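Local coordinates for protein putative TIM-barrel metal-dependent hydrolase (Mycobacterium avium subsp. paratuberculosis S397, PDB 4DZI) that probably hydrolyses a still unidentified substrate as a metal-dependent amidohydrolase, with a TIM-barrel fold and a two-metal site occupied here by cadmium, at residues F229-A240 / L262-M272; T61-L71 / S87-A95. All coordinates share one frame; numbering follows the deposited sequence.

Interaction 2 closes along the chain before interaction 1 opens. Their centres are 25 Å apart and their nearest atoms about 12 Å, so they do not touch. Interaction 1 is buried: it packs the end of strand 227-230, one of the parallel strands of the barrel, the loop after it and helix 237-242 against helix 266-277 and the end of helix 257-263, and forms part of the interface with the second subunit. Interaction 2 lies at the surface, where strands 65-66 and 91-92 form a two-stranded antiparallel sheet. Both relate to the two-metal centre: His-230 of interaction 1 binds one cadmium ion directly, whereas the side chain of Ile-66 in interaction 2 lies about 9 Å from a cadmium ion.

Interaction 1: F229-A240 / L262-M272; sequences FHLSDSGYLHIA and LLDDRAIHDTM. With CD (cadmium ion), chain Q; SO4 (sulfate ion), chain J.
Tyr-236 lies with one ring face against the helix that starts at Arg-266: Ala-267 CA sits over that face, offset toward the rim, and Ala-267 CB is 4.1 Å from the ring centroid. The hydroxyl donates from Tyr-236 OH to Asp-270 OD2 at 2.5 Å, on the anti side of the carboxylate, whose plane is turned 47° from the ring. Phe-229 is also met face on. Thr-271 CG2 stands 3.7 Å from its ring centroid, only 13° off the normal, because this methyl is anti to the backbone N while OG1 turns back to Ala-267 O. Met-272 CE touches Phe-229 CD2 at 3.7 Å, while its SD lies obliquely to the ring, 5.4 Å from the centroid, a Met-aromatic contact. At the other end, Ile-239 CD1 meets the guanidinium edge of Arg-266 at NH1. The extended arginine chain carries Arg-266 NE to sulfate O4, 2.7 Å away and nearly straight at 173°. His-269 ND1 donates to Asp-270 OD1 at 2.8 Å, and Arg-266 of the second subunit bridges to the same oxygen. Asp-270 is therefore gripped through both oxygens, tying the loop after the metal-binding strand, where His-230 NE2 binds cadmium, to the subunit interface.

Interaction 2: T61-L71 / S87-A95; sequences TFDPIIVPGCL and SLMKVERLA
Ile-65 and Glu-92 form the hydrogen-bonded pair of a short antiparallel ladder. Ile-65 N donates to Glu-92 O at 2.8 Å, and Glu-92 N returns a bond to Ile-65 O. Val-67 N extends the pairing to Lys-90 O at 3.0 Å. Between these bonds Ile-66 and Val-91 form a non-hydrogen-bonded pair, their CA atoms 4.2 Å apart and their side chains diverging. Backbone bonds from Gly-69 and Leu-71 join this two-stranded pairing to metal-binding His-359 and to Gly-360. Among polar side chains, Asp-63 OD1 accepts a nearly straight bond (175°) from Leu-94 N, which approaches from well above the carboxylate plane. Asp-63 OD2 accepts a hydrogen bond from a water that in turn accepts one from Ala-95 N. A second water donates to both Ile-66 O and Glu-92 OE1, while Glu-92 OE2 is held by His-97. Apolar contacts flank the ladder. Val-67 CG2 lies across the Glu-92 chain, 3.6 Å from its CG; the Ile-66 and Met-89 side chains cross at about a right angle; Pro-64 CB touches Val-91 CG2 at 3.7 Å. Leu-94 CG is anti to its backbone N (chi1 -179°), which brings CD2 against Phe-62 O, a buried carbonyl without a polar partner. Direct and water-mediated bonds thus fasten both ends of the short ladder.

Interaction 1: F229-A240 / L262-M272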
loop_
_atom_site.group_PDB
_atom_site.type_symbol
_atom_site.label_atom_id
_atom_site.label_comp_id
_atom_site.label_asym_id
_atom_site.label_seq_id
_atom_site.Cartn_x
_atom_site.Cartn_y
_atom_site.Cartn_z
ATOM N N PHE C 229 14.135 -1.337 -12.185
ATOM C CA PHE C 229 12.970 -0.574 -11.751
ATOM C C PHE C 229 13.445 0.498 -10.774
ATOM O O PHE C 229 13.810 0.204 -9.628
ATOM C CB PHE C 229 11.947 -1.488 -11.016
ATOM C CG PHE C 229 11.288 -2.493 -11.924
ATOM C CD1 PHE C 229 10.377 -2.087 -12.881
ATOM C CD2 PHE C 229 11.614 -3.842 -11.840
ATOM C CE1 PHE C 229 9.782 -3.017 -13.736
ATOM C CE2 PHE C 229 11.023 -4.780 -12.706
ATOM C CZ PHE C 229 10.110 -4.359 -13.653
ATOM N N HIS C 230 13.471 1.743 -11.234
ATOM C CA HIS C 230 13.950 2.846 -10.403
ATOM C C HIS C 230 12.813 3.702 -10.006
ATOM O O HIS C 230 11.911 3.924 -10.818
ATOM C CB HIS C 230 14.919 3.727 -11.218
ATOM C CG HIS C 230 15.566 4.839 -10.397
ATOM N ND1 HIS C 230 14.936 6.007 -10.088
ATOM C CD2 HIS C 230 16.804 4.889 -9.771
ATOM C CE1 HIS C 230 15.743 6.764 -9.323
ATOM N NE2 HIS C 230 16.876 6.084 -9.113
ATOM N N LEU C 231 12.857 4.190 -8.768
ATOM C CA LEU C 231 11.873 5.158 -8.272
ATOM C C LEU C 231 11.488 6.179 -9.347
ATOM O O LEU C 231 12.352 6.843 -9.920
ATOM C CB LEU C 231 12.486 5.911 -7.088
ATOM C CG LEU C 231 11.492 6.722 -6.280
ATOM C CD1 LEU C 231 10.505 5.790 -5.561
ATOM C CD2 LEU C 231 12.245 7.600 -5.278
ATOM N N SER C 232 10.178 6.386 -9.544
ATOM C CA SER C 232 9.694 7.207 -10.667
ATOM C C SER C 232 8.429 7.924 -10.232
ATOM O O SER C 232 7.914 7.654 -9.141
ATOM C CB SER C 232 9.310 6.302 -11.854
ATOM O OG SER C 232 10.447 5.571 -12.372
ATOM N N ASP C 233 7.892 8.788 -11.100
ATOM C CA ASP C 233 6.458 9.100 -10.960
ATOM C C ASP C 233 5.691 7.914 -11.502
ATOM O O ASP C 233 5.599 7.707 -12.700
ATOM C CB ASP C 233 6.073 10.353 -11.759
ATOM C CG ASP C 233 4.634 10.770 -11.515
ATOM O OD1 ASP C 233 3.874 9.997 -10.888
ATOM O OD2 ASP C 233 4.258 11.879 -11.937
ATOM N N SER C 234 5.114 7.110 -10.601
ATOM C CA SER C 234 4.407 5.905 -10.967
ATOM C C SER C 234 2.890 6.099 -10.885
ATOM O O SER C 234 2.150 5.127 -11.027
ATOM C CB SER C 234 4.820 4.765 -10.026
ATOM O OG SER C 234 6.162 4.319 -10.302
ATOM N N GLY C 235 2.481 7.343 -10.713
ATOM C CA GLY C 235 1.045 7.683 -10.650
ATOM C C GLY C 235 0.431 7.382 -9.302
ATOM O O GLY C 235 -0.815 7.410 -9.182
ATOM N N TYR C 236 1.252 7.089 -8.283
ATOM C CA TYR C 236 0.694 6.724 -6.946
ATOM C C TYR C 236 0.085 7.849 -6.133
ATOM O O TYR C 236 -0.589 7.623 -5.129
ATOM C CB TYR C 236 1.675 5.859 -6.123
ATOM C CG TYR C 236 1.523 4.391 -6.435
ATOM C CD1 TYR C 236 1.799 3.883 -7.708
ATOM C CD2 TYR C 236 1.071 3.509 -5.460
ATOM C CE1 TYR C 236 1.637 2.540 -7.981
ATOM C CE2 TYR C 236 0.910 2.168 -5.711
ATOM C CZ TYR C 236 1.190 1.680 -6.968
ATOM O OH TYR C 236 1.000 0.358 -7.242
ATOM N N LEU C 237 0.295 9.079 -6.562
ATOM C CA LEU C 237 -0.453 10.152 -5.911
ATOM C C LEU C 237 -1.971 9.952 -6.029
ATOM O O LEU C 237 -2.699 10.638 -5.335
ATOM C CB LEU C 237 -0.026 11.522 -6.424
ATOM C CG LEU C 237 1.345 11.938 -5.896
ATOM C CD1 LEU C 237 1.817 13.222 -6.567
ATOM C CD2 LEU C 237 1.337 12.097 -4.386
ATOM N N HIS C 238 -2.448 9.032 -6.881
ATOM C CA HIS C 238 -3.914 8.746 -6.928
ATOM C C HIS C 238 -4.491 8.238 -5.610
ATOM O O HIS C 238 -5.666 8.469 -5.309
ATOM C CB HIS C 238 -4.326 7.862 -8.117
ATOM C CG HIS C 238 -3.961 6.390 -7.978
ATOM N ND1 HIS C 238 -4.841 5.458 -7.554
ATOM C CD2 HIS C 238 -2.775 5.703 -8.270
ATOM C CE1 HIS C 238 -4.246 4.240 -7.552
ATOM N NE2 HIS C 238 -2.981 4.393 -7.990
ATOM N N ILE C 239 -3.672 7.580 -4.798
ATOM C CA ILE C 239 -4.103 7.162 -3.461
ATOM C C ILE C 239 -4.344 8.363 -2.547
ATOM O O ILE C 239 -5.410 8.498 -1.926
ATOM C CB ILE C 239 -3.097 6.196 -2.790
ATOM C CG1 ILE C 239 -2.907 4.932 -3.643
ATOM C CG2 ILE C 239 -3.594 5.826 -1.387
ATOM C CD1 ILE C 239 -2.137 3.835 -2.938
ATOM N N ALA C 240 -3.359 9.246 -2.446
ATOM C CA ALA C 240 -3.569 10.475 -1.682
ATOM C C ALA C 240 -4.795 11.213 -2.226
ATOM O O ALA C 240 -5.558 11.808 -1.457
ATOM C CB ALA C 240 -2.330 11.365 -1.716
ATOM N N LEU C 262 0.944 7.733 2.600
ATOM C CA LEU C 262 0.072 6.883 1.776
ATOM C C LEU C 262 0.762 6.334 0.556
ATOM O O LEU C 262 0.196 5.459 -0.133
ATOM C CB LEU C 262 -1.112 7.714 1.260
ATOM C CG LEU C 262 -2.033 8.176 2.382
ATOM C CD1 LEU C 262 -3.208 8.951 1.815
ATOM C CD2 LEU C 262 -2.547 6.977 3.168
ATOM N N LEU C 263 1.918 6.901 0.223
ATOM C CA LEU C 263 2.622 6.509 -1.011
ATOM C C LEU C 263 3.817 5.593 -0.735
ATOM O O LEU C 263 3.859 4.445 -1.186
ATOM C CB LEU C 263 3.079 7.758 -1.765
ATOM C CG LEU C 263 3.427 7.598 -3.246
ATOM C CD1 LEU C 263 3.201 8.924 -3.958
ATOM C CD2 LEU C 263 4.860 7.135 -3.398
ATOM N N ASP C 264 4.773 6.137 0.006
ATOM C CA ASP C 264 5.977 5.435 0.426
ATOM C C ASP C 264 6.496 4.525 -0.678
ATOM O O ASP C 264 6.795 5.015 -1.789
ATOM C CB ASP C 264 5.724 4.647 1.713
ATOM C CG ASP C 264 7.027 4.294 2.450
ATOM O OD1 ASP C 264 8.045 5.017 2.278
ATOM O OD2 ASP C 264 7.053 3.289 3.196
ATOM N N ASP C 265 6.625 3.243 -0.362
ATOM C CA ASP C 265 7.223 2.275 -1.287
ATOM C C ASP C 265 6.183 1.361 -1.969
ATOM O O ASP C 265 6.490 0.225 -2.391
ATOM C CB ASP C 265 8.294 1.455 -0.553
ATOM C CG ASP C 265 7.716 0.639 0.585
ATOM O OD1 ASP C 265 6.487 0.812 0.870
ATOM O OD2 ASP C 265 8.471 -0.175 1.187
ATOM N N ARG C 266 4.952 1.860 -2.134
ATOM C CA ARG C 266 3.918 0.997 -2.677
ATOM C C ARG C 266 4.143 0.666 -4.144
ATOM O O ARG C 266 3.806 -0.420 -4.611
ATOM C CB ARG C 266 2.536 1.637 -2.519
ATOM C CG ARG C 266 2.183 1.666 -1.056
ATOM C CD ARG C 266 0.762 2.140 -0.790
ATOM N NE ARG C 266 0.366 1.722 0.548
ATOM C CZ ARG C 266 -0.776 2.090 1.131
ATOM N NH1 ARG C 266 -1.620 2.871 0.472
ATOM N NH2 ARG C 266 -1.081 1.661 2.357
ATOM N N ALA C 267 4.750 1.582 -4.883
ATOM C CA ALA C 267 4.938 1.282 -6.310
ATOM C C ALA C 267 5.828 0.082 -6.546
ATOM O O ALA C 267 5.511 -0.770 -7.376
ATOM C CB ALA C 267 5.439 2.529 -7.070
ATOM N N ILE C 268 6.955 -0.003 -5.826
ATOM C CA ILE C 268 7.873 -1.125 -6.060
ATOM C C ILE C 268 7.267 -2.443 -5.557
ATOM O O ILE C 268 7.388 -3.473 -6.192
ATOM C CB ILE C 268 9.263 -0.867 -5.461
ATOM C CG1 ILE C 268 10.273 -1.925 -5.936
ATOM C CG2 ILE C 268 9.264 -0.835 -3.943
ATOM C CD1 ILE C 268 10.419 -2.034 -7.447
ATOM N N HIS C 269 6.539 -2.385 -4.447
ATOM C CA HIS C 269 5.875 -3.590 -3.976
ATOM C C HIS C 269 4.922 -4.122 -5.037
ATOM O O HIS C 269 4.942 -5.336 -5.362
ATOM C CB HIS C 269 5.067 -3.236 -2.725
ATOM C CG HIS C 269 4.210 -4.375 -2.228
ATOM N ND1 HIS C 269 3.005 -4.667 -2.758
ATOM C CD2 HIS C 269 4.441 -5.305 -1.221
ATOM C CE1 HIS C 269 2.493 -5.758 -2.123
ATOM N NE2 HIS C 269 3.362 -6.130 -1.176
ATOM N N ASP C 270 4.061 -3.224 -5.543
ATOM C CA ASP C 270 3.036 -3.617 -6.501
ATOM C C ASP C 270 3.649 -4.047 -7.845
ATOM O O ASP C 270 3.176 -4.977 -8.500
ATOM C CB ASP C 270 2.010 -2.519 -6.673
ATOM C CG ASP C 270 1.279 -2.195 -5.371
ATOM O OD1 ASP C 270 1.512 -2.921 -4.360
ATOM O OD2 ASP C 270 0.494 -1.216 -5.360
ATOM N N THR C 271 4.732 -3.380 -8.247
ATOM C CA THR C 271 5.465 -3.762 -9.450
ATOM C C THR C 271 5.987 -5.200 -9.340
ATOM O O THR C 271 5.854 -6.009 -10.289
ATOM C CB THR C 271 6.660 -2.785 -9.646
ATOM O OG1 THR C 271 6.126 -1.512 -10.026
ATOM C CG2 THR C 271 7.658 -3.262 -10.759
ATOM N N MET C 272 6.654 -5.504 -8.237
ATOM C CA MET C 272 7.228 -6.826 -8.073
ATOM C C MET C 272 6.108 -7.862 -7.922
ATOM O O MET C 272 6.227 -8.942 -8.454
ATOM C CB MET C 272 8.202 -6.865 -6.907
ATOM C CG MET C 272 9.483 -6.058 -7.132
ATOM S SD MET C 272 10.359 -6.789 -8.534
ATOM C CE MET C 272 11.753 -5.659 -8.662
HETATM CD CD CD Q . 18.675 6.965 -7.870
HETATM S S SO4 J . 1.745 -1.476 2.109
HETATM O O1 SO4 J . 0.473 -2.132 1.882
HETATM O O2 SO4 J . 2.547 -1.972 3.261
HETATM O O3 SO4 J . 2.520 -1.930 0.920
HETATM O O4 SO4 J . 1.886 -0.034 2.003
#

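Interaction 2: T61-L71 / S87-A95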
loop_
_atom_site.group_PDB
_atom_site.type_symbol
_atom_site.label_atom_id
_atom_site.label_comp_id
_atom_site.label_asym_id
_atom_site.label_seq_id
_atom_site.Cartn_x
_atom_site.Cartn_y
_atom_site.Cartn_z
ATOM N N THR C 61 15.840 23.250 -15.617
ATOM C CA THR C 61 17.208 23.669 -16.039
ATOM C C THR C 61 18.270 23.113 -15.085
ATOM O O THR C 61 19.457 23.193 -15.382
ATOM C CB THR C 61 17.430 25.200 -16.082
ATOM O OG1 THR C 61 17.540 25.695 -14.748
ATOM C CG2 THR C 61 16.291 25.925 -16.837
ATOM N N PHE C 62 17.846 22.640 -13.910
ATOM C CA PHE C 62 18.786 22.078 -12.933
ATOM C C PHE C 62 19.861 23.073 -12.515
ATOM O O PHE C 62 20.956 22.686 -12.132
ATOM C CB PHE C 62 19.422 20.770 -13.449
ATOM C CG PHE C 62 18.427 19.622 -13.543
ATOM C CD1 PHE C 62 17.877 19.081 -12.357
ATOM C CD2 PHE C 62 18.092 19.073 -14.783
ATOM C CE1 PHE C 62 16.952 18.041 -12.431
ATOM C CE2 PHE C 62 17.178 18.012 -14.850
ATOM C CZ PHE C 62 16.620 17.502 -13.665
ATOM N N ASP C 63 19.518 24.358 -12.514
ATOM C CA ASP C 63 20.459 25.383 -12.061
ATOM C C ASP C 63 19.695 26.470 -11.328
ATOM O O ASP C 63 18.741 27.045 -11.894
ATOM C CB ASP C 63 21.148 25.927 -13.299
ATOM C CG ASP C 63 22.349 26.793 -12.961
ATOM O OD1 ASP C 63 22.798 26.798 -11.802
ATOM O OD2 ASP C 63 22.848 27.439 -13.883
ATOM N N PRO C 64 20.050 26.731 -10.066
ATOM C CA PRO C 64 21.111 26.098 -9.272
ATOM C C PRO C 64 20.729 24.677 -8.916
ATOM O O PRO C 64 19.567 24.242 -9.123
ATOM C CB PRO C 64 21.166 26.938 -7.988
ATOM C CG PRO C 64 19.863 27.635 -7.922
ATOM C CD PRO C 64 19.429 27.861 -9.344
ATOM N N ILE C 65 21.688 23.956 -8.358
ATOM C CA ILE C 65 21.508 22.516 -8.236
ATOM C C ILE C 65 21.830 22.098 -6.800
ATOM O O ILE C 65 22.801 22.583 -6.194
ATOM C CB ILE C 65 22.379 21.769 -9.266
ATOM C CG1 ILE C 65 22.012 20.276 -9.263
ATOM C CG2 ILE C 65 23.854 22.005 -8.991
ATOM C CD1 ILE C 65 20.589 20.025 -9.724
ATOM N N ILE C 66 21.011 21.198 -6.247
ATOM C CA ILE C 66 21.191 20.753 -4.869
ATOM C C ILE C 66 22.606 20.152 -4.595
ATOM O O ILE C 66 23.218 19.517 -5.460
ATOM C CB ILE C 66 20.068 19.745 -4.481
ATOM C CG1 ILE C 66 20.054 19.508 -2.976
ATOM C CG2 ILE C 66 20.242 18.431 -5.240
ATOM C CD1 ILE C 66 18.805 18.761 -2.506
ATOM N N VAL C 67 23.120 20.351 -3.391
ATOM C CA VAL C 67 24.405 19.759 -2.973
ATOM C C VAL C 67 24.185 18.273 -2.665
ATOM O O VAL C 67 23.244 17.925 -1.967
ATOM C CB VAL C 67 24.913 20.459 -1.691
ATOM C CG1 VAL C 67 26.085 19.683 -1.081
ATOM C CG2 VAL C 67 25.301 21.917 -2.000
ATOM N N PRO C 68 25.034 17.390 -3.203
ATOM C CA PRO C 68 24.830 15.960 -2.968
ATOM C C PRO C 68 24.836 15.660 -1.486
ATOM O O PRO C 68 25.679 16.171 -0.738
ATOM C CB PRO C 68 26.068 15.314 -3.651
ATOM C CG PRO C 68 26.406 16.271 -4.742
ATOM C CD PRO C 68 26.156 17.652 -4.144
ATOM N N GLY C 69 23.902 14.819 -1.040
ATOM C CA GLY C 69 23.864 14.415 0.357
ATOM C C GLY C 69 23.318 15.413 1.358
ATOM O O GLY C 69 23.227 15.095 2.527
ATOM N N CYS C 70 22.932 16.610 0.935
ATOM C CA CYS C 70 22.541 17.593 1.950
ATOM C C CYS C 70 21.231 17.207 2.635
ATOM O O CYS C 70 20.945 17.675 3.744
ATOM C CB CYS C 70 22.504 19.018 1.403
ATOM S SG CYS C 70 21.246 19.372 0.178
ATOM N N LEU C 71 20.434 16.358 1.992
ATOM C CA LEU C 71 19.197 15.898 2.586
ATOM C C LEU C 71 19.353 14.517 3.238
ATOM O O LEU C 71 18.390 13.965 3.748
ATOM C CB LEU C 71 18.078 15.889 1.543
ATOM C CG LEU C 71 17.870 17.211 0.793
ATOM C CD1 LEU C 71 16.748 17.137 -0.237
ATOM C CD2 LEU C 71 17.599 18.310 1.805
ATOM N N SER C 87 16.279 24.536 5.949
ATOM C CA SER C 87 17.621 25.062 6.140
ATOM C C SER C 87 18.663 24.035 5.703
ATOM O O SER C 87 19.821 24.367 5.470
ATOM C CB SER C 87 17.848 25.445 7.607
ATOM O OG SER C 87 18.065 24.301 8.420
ATOM N N LEU C 88 18.246 22.780 5.595
ATOM C CA LEU C 88 19.173 21.731 5.180
ATOM C C LEU C 88 19.541 21.856 3.698
ATOM O O LEU C 88 20.667 21.551 3.306
ATOM C CB LEU C 88 18.584 20.345 5.484
ATOM C CG LEU C 88 18.389 20.075 6.982
ATOM C CD1 LEU C 88 17.851 18.672 7.219
ATOM C CD2 LEU C 88 19.686 20.293 7.752
ATOM N N MET C 89 18.591 22.282 2.873
ATOM C CA MET C 89 18.849 22.342 1.452
ATOM C C MET C 89 19.896 23.420 1.150
ATOM O O MET C 89 19.765 24.566 1.558
ATOM C CB MET C 89 17.569 22.575 0.643
ATOM C CG MET C 89 17.680 22.091 -0.805
ATOM S SD MET C 89 16.432 22.791 -1.902
ATOM C CE MET C 89 17.055 22.365 -3.531
ATOM N N LYS C 90 20.948 23.025 0.453
ATOM C CA LYS C 90 21.999 23.934 -0.007
ATOM C C LYS C 90 22.055 23.694 -1.495
ATOM O O LYS C 90 21.767 22.578 -1.942
ATOM C CB LYS C 90 23.354 23.567 0.612
ATOM C CG LYS C 90 23.856 24.507 1.691
ATOM C CD LYS C 90 22.975 24.454 2.924
ATOM C CE LYS C 90 23.464 25.432 3.975
ATOM N NZ LYS C 90 22.404 25.695 4.980
ATOM N N VAL C 91 22.356 24.743 -2.266
ATOM C CA VAL C 91 22.472 24.626 -3.734
ATOM C C VAL C 91 23.786 25.236 -4.213
ATOM O O VAL C 91 24.428 26.005 -3.495
ATOM C CB VAL C 91 21.299 25.250 -4.543
ATOM C CG1 VAL C 91 19.958 24.550 -4.258
ATOM C CG2 VAL C 91 21.206 26.758 -4.333
ATOM N N GLU C 92 24.157 24.881 -5.434
ATOM C CA GLU C 92 25.415 25.306 -6.061
ATOM C C GLU C 92 25.113 25.674 -7.490
ATOM O O GLU C 92 24.045 25.352 -8.015
ATOM C CB GLU C 92 26.395 24.122 -6.099
ATOM C CG GLU C 92 26.832 23.654 -4.714
ATOM C CD GLU C 92 27.842 22.528 -4.770
ATOM O OE1 GLU C 92 27.438 21.339 -4.914
ATOM O OE2 GLU C 92 29.056 22.834 -4.661
ATOM N N ARG C 93 26.057 26.331 -8.159
ATOM C CA ARG C 93 25.935 26.608 -9.592
ATOM C C ARG C 93 26.169 25.348 -10.424
ATOM O O ARG C 93 27.164 24.635 -10.220
ATOM C CB ARG C 93 26.943 27.697 -9.994
ATOM C CG ARG C 93 26.780 29.002 -9.223
ATOM C CD ARG C 93 27.817 30.044 -9.646
ATOM N NE ARG C 93 27.218 31.370 -9.763
ATOM C CZ ARG C 93 26.793 32.092 -8.732
ATOM N NH1 ARG C 93 26.259 33.292 -8.936
ATOM N NH2 ARG C 93 26.913 31.624 -7.497
ATOM N N LEU C 94 25.273 25.078 -11.372
ATOM C CA LEU C 94 25.412 23.904 -12.213
ATOM C C LEU C 94 26.733 23.903 -12.998
ATOM O O LEU C 94 27.360 22.867 -13.149
ATOM C CB LEU C 94 24.233 23.786 -13.185
ATOM C CG LEU C 94 24.242 22.550 -14.122
ATOM C CD1 LEU C 94 24.213 21.245 -13.330
ATOM C CD2 LEU C 94 23.029 22.596 -15.030
ATOM N N ALA C 95 27.165 25.066 -13.465
ATOM C CA ALA C 95 28.411 25.152 -14.206
ATOM C C ALA C 95 29.637 24.776 -13.358
ATOM O O ALA C 95 30.698 24.460 -13.922
ATOM C CB ALA C 95 28.575 26.540 -14.820
HETATM O O HOH W 1 25.451 27.505 -13.787
HETATM O O HOH W 2 25.742 20.132 -6.650
#